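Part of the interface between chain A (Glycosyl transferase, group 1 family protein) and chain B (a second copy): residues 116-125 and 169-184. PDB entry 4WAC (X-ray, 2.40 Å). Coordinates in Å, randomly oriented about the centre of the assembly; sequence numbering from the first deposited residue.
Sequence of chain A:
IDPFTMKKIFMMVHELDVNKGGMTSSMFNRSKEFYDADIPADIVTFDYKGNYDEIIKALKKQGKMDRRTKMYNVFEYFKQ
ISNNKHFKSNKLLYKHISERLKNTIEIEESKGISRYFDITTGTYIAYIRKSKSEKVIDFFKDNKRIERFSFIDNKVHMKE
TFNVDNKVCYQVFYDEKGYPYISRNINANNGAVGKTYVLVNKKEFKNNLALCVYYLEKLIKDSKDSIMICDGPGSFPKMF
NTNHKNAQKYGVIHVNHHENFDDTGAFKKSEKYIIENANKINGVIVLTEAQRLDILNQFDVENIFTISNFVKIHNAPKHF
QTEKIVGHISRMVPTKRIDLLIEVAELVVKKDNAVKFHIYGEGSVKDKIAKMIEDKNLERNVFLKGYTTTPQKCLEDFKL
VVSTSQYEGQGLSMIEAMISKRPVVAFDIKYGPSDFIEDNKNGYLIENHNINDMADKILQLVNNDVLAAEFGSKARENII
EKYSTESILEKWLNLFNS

Chain A (116-125) YFDITTGTYI
Chain B (169-184) CYQVFYDEKGYPYISR

The two hydrogen bonds that join these stretches both run from a tyrosine hydroxyl of chain B to a main-chain carbonyl of chain A, and the two carbonyls belong to consecutive residues at the tip of a hairpin. B:Tyr170 OH donates to A:Gly122 O at 2.6 Å, while B:Tyr174 OH makes a weak bond to A:Thr121 O at 2.7 Å.

Chain A enters as a strand, 116-118, turns through loop residues 119-123 and leaves as a strand from 124. A:Asp118 N bonds A:Thr123 O (2.9 Å), A:Gly122 N bonds A:Asp118 O (2.8 Å), and A:Ile125 N bonds A:Tyr116 O (2.8 Å). A:Asp118, chi1 t, folds its carboxylate back over the loop: OD2 accepts from A:Thr121 N at 2.8 Å and, weakly, from A:Thr120 N at 2.8 Å. The short acid thus occupies two loop amides while the carbonyls of A:Thr121 and A:Gly122 meet chain B. A:Gly122 has phi/psi 82/3, a region that favours glycine; an ideal CB would lie 2.7 Å from B:Val172 CG1, a clash.

Chain B supplies an antiparallel hairpin, strands 169-174 and 180-184, paired by B:Phe173 N to B:Ile182 O (2.9 Å). A type I turn from B:Asp175 to B:Gly178 connects them. B:Asp175 OD1 accepts from B:Lys177 N (2.8 Å) and B:Tyr179 N (2.9 Å), and B:Gly178, at 93/5, suits a conformation in which a CB would jam against the preceding carbonyl.

B:Tyr170, B:Val172, B:Pro180 and B:Ser183, all buried, direct their CA-to-CB bonds toward chain A. B:Tyr170 (chi1 t, chi2 74°) is long enough to bring its hydroxyl to the loop. B:Ser183 OG (chi1 p) donates to B:Tyr170 OH at 2.9 Å, and that hydroxyl in turn donates to A:Gly122 O. A:Phe117 (chi1 m, chi2 83°), also buried and pointing toward chain B, offers a flat apolar ring: B:Tyr170 OH lies at its edge, 3.4 Å from A:Phe117 CD2, and A:Phe117 CE2 is 4.5 Å from B:Tyr170 CZ. B:Tyr174 starts sideways, but chi1 m and chi2 85° bring its end to the loop.

In register, A:Gly122 CA lies 5.4 Å from B:Pro180 CA, and A:Thr120 CA lies 6.6 Å from B:Tyr179 CA. The compact proline ring packs on the loop backbone, with B:Pro180 CG 3.3 Å from A:Ile119 O and CD 3.6 Å from A:Thr120 O. Beside it, branched, apolar B:Val172 (chi1 t) fills space against the side-chain-free backbone of A:Gly122, its CG1 3.5 Å from A:Thr121 O. Together the stretches bury 373 Å².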

ATOM      1  N   TYR A 116     -12.283  -3.075 -24.732  1.00 31.40           N
ATOM      2  CA  TYR A 116     -12.486  -1.863 -25.519  1.00 31.30           C
ATOM      3  C   TYR A 116     -11.389  -0.825 -25.254  1.00 39.98           C
ATOM      4  O   TYR A 116     -11.085  -0.486 -24.105  1.00 30.35           O
ATOM      5  CB  TYR A 116     -13.891  -1.295 -25.226  1.00 35.29           C
ATOM      6  CG  TYR A 116     -15.007  -2.241 -25.659  1.00 30.47           C
ATOM      7  CD1 TYR A 116     -15.413  -3.320 -24.856  1.00 30.59           C
ATOM      8  CD2 TYR A 116     -15.635  -2.072 -26.889  1.00 34.16           C
ATOM      9  CE1 TYR A 116     -16.450  -4.217 -25.288  1.00 31.22           C
ATOM     10  CE2 TYR A 116     -16.638  -2.943 -27.325  1.00 41.25           C
ATOM     11  CZ  TYR A 116     -17.056  -4.006 -26.523  1.00 37.77           C
ATOM     12  OH  TYR A 116     -18.048  -4.839 -27.001  1.00 44.58           O
ATOM     13  N   PHE A 117     -10.801  -0.308 -26.328  1.00 30.23           N
ATOM     14  CA  PHE A 117      -9.650   0.574 -26.244  1.00 29.61           C
ATOM     15  C   PHE A 117      -9.930   1.853 -26.992  1.00 31.80           C
ATOM     16  O   PHE A 117     -10.456   1.811 -28.100  1.00 30.26           O
ATOM     17  CB  PHE A 117      -8.400  -0.109 -26.814  1.00 30.24           C
ATOM     18  CG  PHE A 117      -7.983  -1.339 -26.071  1.00 30.55           C
ATOM     19  CD1 PHE A 117      -8.580  -2.574 -26.339  1.00 31.20           C
ATOM     20  CD2 PHE A 117      -6.986  -1.271 -25.080  1.00 30.22           C
ATOM     21  CE1 PHE A 117      -8.201  -3.721 -25.627  1.00 31.58           C
ATOM     22  CE2 PHE A 117      -6.588  -2.433 -24.370  1.00 30.61           C
ATOM     23  CZ  PHE A 117      -7.202  -3.660 -24.647  1.00 31.27           C
ATOM     24  N   ASP A 118      -9.587   2.995 -26.395  1.00 28.94           N
ATOM     25  CA  ASP A 118      -9.829   4.278 -27.051  1.00 29.16           C
ATOM     26  C   ASP A 118      -9.058   4.354 -28.377  1.00 35.52           C
ATOM     27  O   ASP A 118      -7.845   4.095 -28.393  1.00 30.17           O
ATOM     28  CB  ASP A 118      -9.387   5.443 -26.145  1.00 28.35           C
ATOM     29  CG  ASP A 118      -9.679   6.795 -26.775  1.00 29.86           C
ATOM     30  OD1 ASP A 118     -10.797   7.325 -26.596  1.00 48.59           O
ATOM     31  OD2 ASP A 118      -8.805   7.304 -27.505  1.00 41.92           O
ATOM     32  N   ILE A 119      -9.697   4.762 -29.471  1.00 31.25           N
ATOM     33  CA  ILE A 119      -8.973   4.675 -30.728  1.00 42.94           C
ATOM     34  C   ILE A 119      -8.018   5.850 -30.945  1.00 32.28           C
ATOM     35  O   ILE A 119      -7.156   5.789 -31.817  1.00 37.82           O
ATOM     36  CB  ILE A 119      -9.905   4.554 -31.949  1.00 51.53           C
ATOM     37  CG1 ILE A 119     -10.683   5.836 -32.223  1.00 40.75           C
ATOM     38  CG2 ILE A 119     -10.867   3.393 -31.801  1.00 50.78           C
ATOM     39  CD1 ILE A 119     -11.669   5.600 -33.367  1.00 52.60           C
ATOM     40  N   THR A 120      -8.158   6.911 -30.173  1.00 30.93           N
ATOM     41  CA  THR A 120      -7.240   8.057 -30.270  1.00 31.03           C
ATOM     42  C   THR A 120      -5.980   7.882 -29.431  1.00 30.38           C
ATOM     43  O   THR A 120      -4.888   8.234 -29.872  1.00 30.79           O
ATOM     44  CB  THR A 120      -7.948   9.347 -29.813  1.00 34.06           C
ATOM     45  OG1 THR A 120      -9.132   9.502 -30.611  1.00 39.98           O
ATOM     46  CG2 THR A 120      -7.018  10.588 -29.944  1.00 31.02           C
ATOM     47  N   THR A 121      -6.129   7.340 -28.223  1.00 29.65           N
ATOM     48  CA  THR A 121      -5.009   7.227 -27.303  1.00 29.80           C
ATOM     49  C   THR A 121      -4.542   5.816 -27.016  1.00 33.44           C
ATOM     50  O   THR A 121      -3.407   5.641 -26.533  1.00 34.98           O
ATOM     51  CB  THR A 121      -5.348   7.868 -25.944  1.00 38.56           C
ATOM     52  OG1 THR A 121      -6.422   7.145 -25.350  1.00 30.50           O
ATOM     53  CG2 THR A 121      -5.778   9.353 -26.110  1.00 29.02           C
ATOM     54  N   GLY A 122      -5.393   4.812 -27.278  1.00 30.61           N
ATOM     55  CA  GLY A 122      -5.057   3.419 -27.000  1.00 29.91           C
ATOM     56  C   GLY A 122      -5.292   3.040 -25.540  1.00 34.67           C
ATOM     57  O   GLY A 122      -4.988   1.909 -25.128  1.00 29.52           O
ATOM     58  N   THR A 123      -5.819   3.965 -24.732  1.00 28.45           N
ATOM     59  CA  THR A 123      -6.128   3.637 -23.327  1.00 28.03           C
ATOM     60  C   THR A 123      -7.148   2.492 -23.171  1.00 28.07           C
ATOM     61  O   THR A 123      -8.092   2.363 -23.960  1.00 33.68           O
ATOM     62  CB  THR A 123      -6.621   4.897 -22.604  1.00 33.40           C
ATOM     63  OG1 THR A 123      -5.545   5.824 -22.633  1.00 31.38           O
ATOM     64  CG2 THR A 123      -7.075   4.644 -21.121  1.00 26.79           C
ATOM     65  N   TYR A 124      -6.905   1.635 -22.181  1.00 29.75           N
ATOM     66  CA  TYR A 124      -7.824   0.536 -21.854  1.00 28.19           C
ATOM     67  C   TYR A 124      -9.092   1.104 -21.224  1.00 36.22           C
ATOM     68  O   TYR A 124      -9.020   1.730 -20.180  1.00 31.53           O
ATOM     69  CB  TYR A 124      -7.161  -0.433 -20.898  1.00 28.20           C
ATOM     70  CG  TYR A 124      -7.956  -1.679 -20.548  1.00 30.52           C
ATOM     71  CD1 TYR A 124      -8.912  -2.202 -21.419  1.00 34.37           C
ATOM     72  CD2 TYR A 124      -7.741  -2.347 -19.335  1.00 30.27           C
ATOM     73  CE1 TYR A 124      -9.628  -3.336 -21.105  1.00 35.25           C
ATOM     74  CE2 TYR A 124      -8.452  -3.507 -19.018  1.00 30.72           C
ATOM     75  CZ  TYR A 124      -9.400  -3.977 -19.912  1.00 34.45           C
ATOM     76  OH  TYR A 124     -10.108  -5.114 -19.652  1.00 34.95           O
ATOM     77  N   ILE A 125     -10.248   0.889 -21.844  1.00 29.47           N
ATOM     78  CA  ILE A 125     -11.476   1.514 -21.346  1.00 27.33           C
ATOM     79  C   ILE A 125     -12.392   0.544 -20.612  1.00 34.64           C
ATOM     80  O   ILE A 125     -12.856   0.848 -19.505  1.00 27.47           O
ATOM     81  CB  ILE A 125     -12.287   2.139 -22.488  1.00 36.26           C
ATOM     82  CG1 ILE A 125     -11.445   3.204 -23.189  1.00 27.99           C
ATOM     83  CG2 ILE A 125     -13.650   2.684 -21.962  1.00 26.57           C
ATOM     84  CD1 ILE A 125     -11.111   4.445 -22.272  1.00 26.28           C
TER
ATOM     85  N   CYS B 169       2.783   0.537 -15.674  1.00 32.41           N
ATOM     86  CA  CYS B 169       1.915  -0.665 -15.671  1.00 29.18           C
ATOM     87  C   CYS B 169       1.202  -0.810 -17.007  1.00 29.80           C
ATOM     88  O   CYS B 169       0.473  -1.780 -17.203  1.00 34.51           O
ATOM     89  CB  CYS B 169       0.847  -0.625 -14.530  1.00 36.26           C
ATOM     90  SG  CYS B 169      -0.288   0.812 -14.641  1.00 38.98           S
ATOM     91  N   TYR B 170       1.425   0.131 -17.929  1.00 27.93           N
ATOM     92  CA  TYR B 170       0.800   0.020 -19.263  1.00 26.84           C
ATOM     93  C   TYR B 170       1.533   0.867 -20.272  1.00 37.24           C
ATOM     94  O   TYR B 170       1.996   1.967 -19.933  1.00 31.43           O
ATOM     95  CB  TYR B 170      -0.660   0.445 -19.190  1.00 27.14           C
ATOM     96  CG  TYR B 170      -1.570   0.289 -20.407  1.00 25.71           C
ATOM     97  CD1 TYR B 170      -2.039  -0.962 -20.818  1.00 25.97           C
ATOM     98  CD2 TYR B 170      -2.034   1.423 -21.094  1.00 28.10           C
ATOM     99  CE1 TYR B 170      -2.910  -1.079 -21.888  1.00 26.19           C
ATOM    100  CE2 TYR B 170      -2.919   1.312 -22.165  1.00 25.28           C
ATOM    101  CZ  TYR B 170      -3.346   0.055 -22.548  1.00 37.02           C
ATOM    102  OH  TYR B 170      -4.215  -0.083 -23.592  1.00 25.57           O
ATOM    103  N   GLN B 171       1.628   0.395 -21.515  1.00 26.11           N
ATOM    104  CA  GLN B 171       2.290   1.192 -22.542  1.00 27.75           C
ATOM    105  C   GLN B 171       1.465   1.195 -23.832  1.00 25.01           C
ATOM    106  O   GLN B 171       0.841   0.187 -24.192  1.00 33.48           O
ATOM    107  CB  GLN B 171       3.687   0.637 -22.862  1.00 25.78           C
ATOM    108  CG  GLN B 171       4.635   0.632 -21.714  1.00 29.47           C
ATOM    109  CD  GLN B 171       5.971  -0.055 -22.069  1.00 36.13           C
ATOM    110  OE1 GLN B 171       5.986  -1.077 -22.739  1.00 36.33           O
ATOM    111  NE2 GLN B 171       7.085   0.564 -21.696  1.00 33.68           N
ATOM    112  N   VAL B 172       1.507   2.331 -24.532  1.00 24.38           N
ATOM    113  CA  VAL B 172       0.950   2.417 -25.869  1.00 29.01           C
ATOM    114  C   VAL B 172       2.026   2.910 -26.862  1.00 32.73           C
ATOM    115  O   VAL B 172       2.806   3.803 -26.526  1.00 32.07           O
ATOM    116  CB  VAL B 172      -0.250   3.357 -25.901  1.00 27.46           C
ATOM    117  CG1 VAL B 172      -0.883   3.421 -27.326  1.00 23.59           C
ATOM    118  CG2 VAL B 172      -1.287   2.939 -24.822  1.00 31.56           C
ATOM    119  N   PHE B 173       2.053   2.358 -28.074  1.00 27.95           N
ATOM    120  CA  PHE B 173       3.012   2.780 -29.108  1.00 31.41           C
ATOM    121  C   PHE B 173       2.250   3.405 -30.230  1.00 37.75           C
ATOM    122  O   PHE B 173       1.258   2.826 -30.658  1.00 31.01           O
ATOM    123  CB  PHE B 173       3.822   1.585 -29.619  1.00 27.81           C
ATOM    124  CG  PHE B 173       4.498   0.831 -28.520  1.00 26.20           C
ATOM    125  CD1 PHE B 173       5.113   1.530 -27.504  1.00 25.19           C
ATOM    126  CD2 PHE B 173       4.526  -0.570 -28.504  1.00 33.98           C
ATOM    127  CE1 PHE B 173       5.774   0.869 -26.462  1.00 31.86           C
ATOM    128  CE2 PHE B 173       5.145  -1.263 -27.439  1.00 33.84           C
ATOM    129  CZ  PHE B 173       5.766  -0.535 -26.408  1.00 31.18           C
ATOM    130  N   TYR B 174       2.690   4.568 -30.714  1.00 25.42           N
ATOM    131  CA  TYR B 174       1.953   5.231 -31.777  1.00 25.27           C
ATOM    132  C   TYR B 174       2.734   5.203 -33.090  1.00 26.16           C
ATOM    133  O   TYR B 174       3.963   5.231 -33.098  1.00 32.21           O
ATOM    134  CB  TYR B 174       1.654   6.695 -31.404  1.00 37.09           C
ATOM    135  CG  TYR B 174       0.873   6.860 -30.136  1.00 33.23           C
ATOM    136  CD1 TYR B 174       1.528   6.896 -28.899  1.00 33.04           C
ATOM    137  CD2 TYR B 174      -0.513   6.989 -30.162  1.00 37.54           C
ATOM    138  CE1 TYR B 174       0.829   7.063 -27.736  1.00 32.83           C
ATOM    139  CE2 TYR B 174      -1.238   7.144 -28.987  1.00 29.11           C
ATOM    140  CZ  TYR B 174      -0.560   7.178 -27.784  1.00 34.84           C
ATOM    141  OH  TYR B 174      -1.259   7.290 -26.606  1.00 29.74           O
ATOM    142  N   ASP B 175       2.012   5.206 -34.200  1.00 24.68           N
ATOM    143  CA  ASP B 175       2.676   5.074 -35.466  1.00 31.46           C
ATOM    144  C   ASP B 175       3.154   6.491 -35.852  1.00 38.80           C
ATOM    145  O   ASP B 175       3.032   7.425 -35.060  1.00 27.82           O
ATOM    146  CB  ASP B 175       1.768   4.409 -36.531  1.00 25.77           C
ATOM    147  CG  ASP B 175       0.575   5.253 -36.909  1.00 40.37           C
ATOM    148  OD1 ASP B 175       0.605   6.484 -36.686  1.00 31.42           O
ATOM    149  OD2 ASP B 175      -0.351   4.698 -37.546  1.00 28.42           O
ATOM    150  N   GLU B 176       3.675   6.651 -37.059  1.00 34.69           N
ATOM    151  CA  GLU B 176       4.273   7.905 -37.450  1.00 35.44           C
ATOM    152  C   GLU B 176       3.218   8.967 -37.784  1.00 38.39           C
ATOM    153  O   GLU B 176       3.568  10.116 -37.948  1.00 38.05           O
ATOM    154  CB  GLU B 176       5.233   7.689 -38.635  1.00 34.85           C
ATOM    155  CG  GLU B 176       6.424   6.752 -38.286  1.00 65.41           C
ATOM    156  CD  GLU B 176       7.271   6.331 -39.504  1.00 92.11           C
ATOM    157  OE1 GLU B 176       8.130   5.424 -39.359  1.00 90.36           O
ATOM    158  OE2 GLU B 176       7.089   6.904 -40.603  1.00 93.70           O
ATOM    159  N   LYS B 177       1.945   8.598 -37.895  1.00 33.03           N
ATOM    160  CA  LYS B 177       0.904   9.611 -38.125  1.00 31.91           C
ATOM    161  C   LYS B 177       0.134   9.911 -36.825  1.00 32.59           C
ATOM    162  O   LYS B 177      -0.867  10.627 -36.850  1.00 33.68           O
ATOM    163  CB  LYS B 177      -0.079   9.162 -39.214  1.00 36.05           C
ATOM    164  CG  LYS B 177       0.578   9.058 -40.567  1.00 38.18           C
ATOM    165  CD  LYS B 177      -0.198   8.244 -41.547  1.00 42.85           C
ATOM    166  CE  LYS B 177       0.774   7.705 -42.628  1.00 36.00           C
ATOM    167  NZ  LYS B 177       0.045   7.107 -43.758  1.00 35.40           N
ATOM    168  N   GLY B 178       0.610   9.359 -35.714  1.00 26.37           N
ATOM    169  CA  GLY B 178      -0.014   9.539 -34.405  1.00 36.73           C
ATOM    170  C   GLY B 178      -1.052   8.496 -33.927  1.00 42.24           C
ATOM    171  O   GLY B 178      -1.663   8.677 -32.876  1.00 28.54           O
ATOM    172  N   TYR B 179      -1.284   7.415 -34.669  1.00 29.85           N
ATOM    173  CA  TYR B 179      -2.278   6.428 -34.250  1.00 34.85           C
ATOM    174  C   TYR B 179      -1.698   5.300 -33.389  1.00 29.93           C
ATOM    175  O   TYR B 179      -0.654   4.762 -33.692  1.00 37.38           O
ATOM    176  CB  TYR B 179      -2.983   5.825 -35.470  1.00 28.18           C
ATOM    177  CG  TYR B 179      -3.790   6.852 -36.214  1.00 30.60           C
ATOM    178  CD1 TYR B 179      -5.076   7.162 -35.819  1.00 29.96           C
ATOM    179  CD2 TYR B 179      -3.252   7.536 -37.307  1.00 26.25           C
ATOM    180  CE1 TYR B 179      -5.822   8.127 -36.500  1.00 30.53           C
ATOM    181  CE2 TYR B 179      -3.997   8.466 -38.008  1.00 27.06           C
ATOM    182  CZ  TYR B 179      -5.266   8.764 -37.603  1.00 34.43           C
ATOM    183  OH  TYR B 179      -5.971   9.705 -38.286  1.00 35.42           O
ATOM    184  N   PRO B 180      -2.409   4.941 -32.303  1.00 32.67           N
ATOM    185  CA  PRO B 180      -2.004   3.812 -31.443  1.00 27.90           C
ATOM    186  C   PRO B 180      -2.104   2.505 -32.236  1.00 27.58           C
ATOM    187  O   PRO B 180      -3.111   2.308 -32.922  1.00 29.06           O
ATOM    188  CB  PRO B 180      -3.015   3.868 -30.284  1.00 31.01           C
ATOM    189  CG  PRO B 180      -4.292   4.521 -30.910  1.00 24.28           C
ATOM    190  CD  PRO B 180      -3.687   5.563 -31.881  1.00 24.39           C
ATOM    191  N   TYR B 181      -1.071   1.662 -32.234  1.00 32.32           N
ATOM    192  CA  TYR B 181      -1.146   0.440 -33.037  1.00 34.14           C
ATOM    193  C   TYR B 181      -0.941  -0.762 -32.133  1.00 35.16           C
ATOM    194  O   TYR B 181      -1.483  -1.828 -32.412  1.00 32.34           O
ATOM    195  CB  TYR B 181      -0.122   0.436 -34.210  1.00 29.06           C
ATOM    196  CG  TYR B 181       1.329   0.563 -33.790  1.00 26.26           C
ATOM    197  CD1 TYR B 181       1.941   1.830 -33.650  1.00 31.94           C
ATOM    198  CD2 TYR B 181       2.098  -0.568 -33.533  1.00 25.56           C
ATOM    199  CE1 TYR B 181       3.291   1.943 -33.253  1.00 28.24           C
ATOM    200  CE2 TYR B 181       3.416  -0.468 -33.149  1.00 25.24           C
ATOM    201  CZ  TYR B 181       4.004   0.781 -33.006  1.00 39.50           C
ATOM    202  OH  TYR B 181       5.296   0.853 -32.603  1.00 30.56           O
ATOM    203  N   ILE B 182      -0.177  -0.591 -31.051  1.00 29.55           N
ATOM    204  CA  ILE B 182      -0.048  -1.628 -30.011  1.00 25.01           C
ATOM    205  C   ILE B 182      -0.148  -1.056 -28.579  1.00 28.88           C
ATOM    206  O   ILE B 182       0.400  -0.005 -28.290  1.00 35.78           O
ATOM    207  CB  ILE B 182       1.279  -2.402 -30.163  1.00 26.09           C
ATOM    208  CG1 ILE B 182       1.135  -3.484 -31.258  1.00 25.28           C
ATOM    209  CG2 ILE B 182       1.736  -3.026 -28.859  1.00 25.20           C
ATOM    210  CD1 ILE B 182       2.449  -4.177 -31.611  1.00 25.52           C
ATOM    211  N   SER B 183      -0.859  -1.753 -27.690  1.00 25.27           N
ATOM    212  CA  SER B 183      -0.762  -1.436 -26.284  1.00 34.05           C
ATOM    213  C   SER B 183      -0.498  -2.709 -25.517  1.00 29.89           C
ATOM    214  O   SER B 183      -0.802  -3.803 -26.020  1.00 30.84           O
ATOM    215  CB  SER B 183      -2.034  -0.761 -25.772  1.00 25.29           C
ATOM    216  OG  SER B 183      -3.034  -1.758 -25.662  1.00 28.45           O
ATOM    217  N   ARG B 184       0.040  -2.579 -24.294  1.00 26.41           N
ATOM    218  CA  ARG B 184       0.363  -3.776 -23.509  1.00 33.01           C
ATOM    219  C   ARG B 184       0.461  -3.560 -22.005  1.00 33.74           C
ATOM    220  O   ARG B 184       0.796  -2.471 -21.522  1.00 31.42           O
ATOM    221  CB  ARG B 184       1.679  -4.382 -24.022  1.00 29.73           C
ATOM    222  CG  ARG B 184       2.886  -3.503 -23.859  1.00 29.13           C
ATOM    223  CD  ARG B 184       4.077  -4.146 -24.586  1.00 30.26           C
ATOM    224  NE  ARG B 184       5.326  -3.494 -24.203  1.00 40.51           N
ATOM    225  CZ  ARG B 184       6.536  -3.942 -24.517  1.00 42.66           C
ATOM    226  NH1 ARG B 184       6.681  -5.074 -25.204  1.00 33.48           N
ATOM    227  NH2 ARG B 184       7.601  -3.265 -24.129  1.00 28.92           N
TER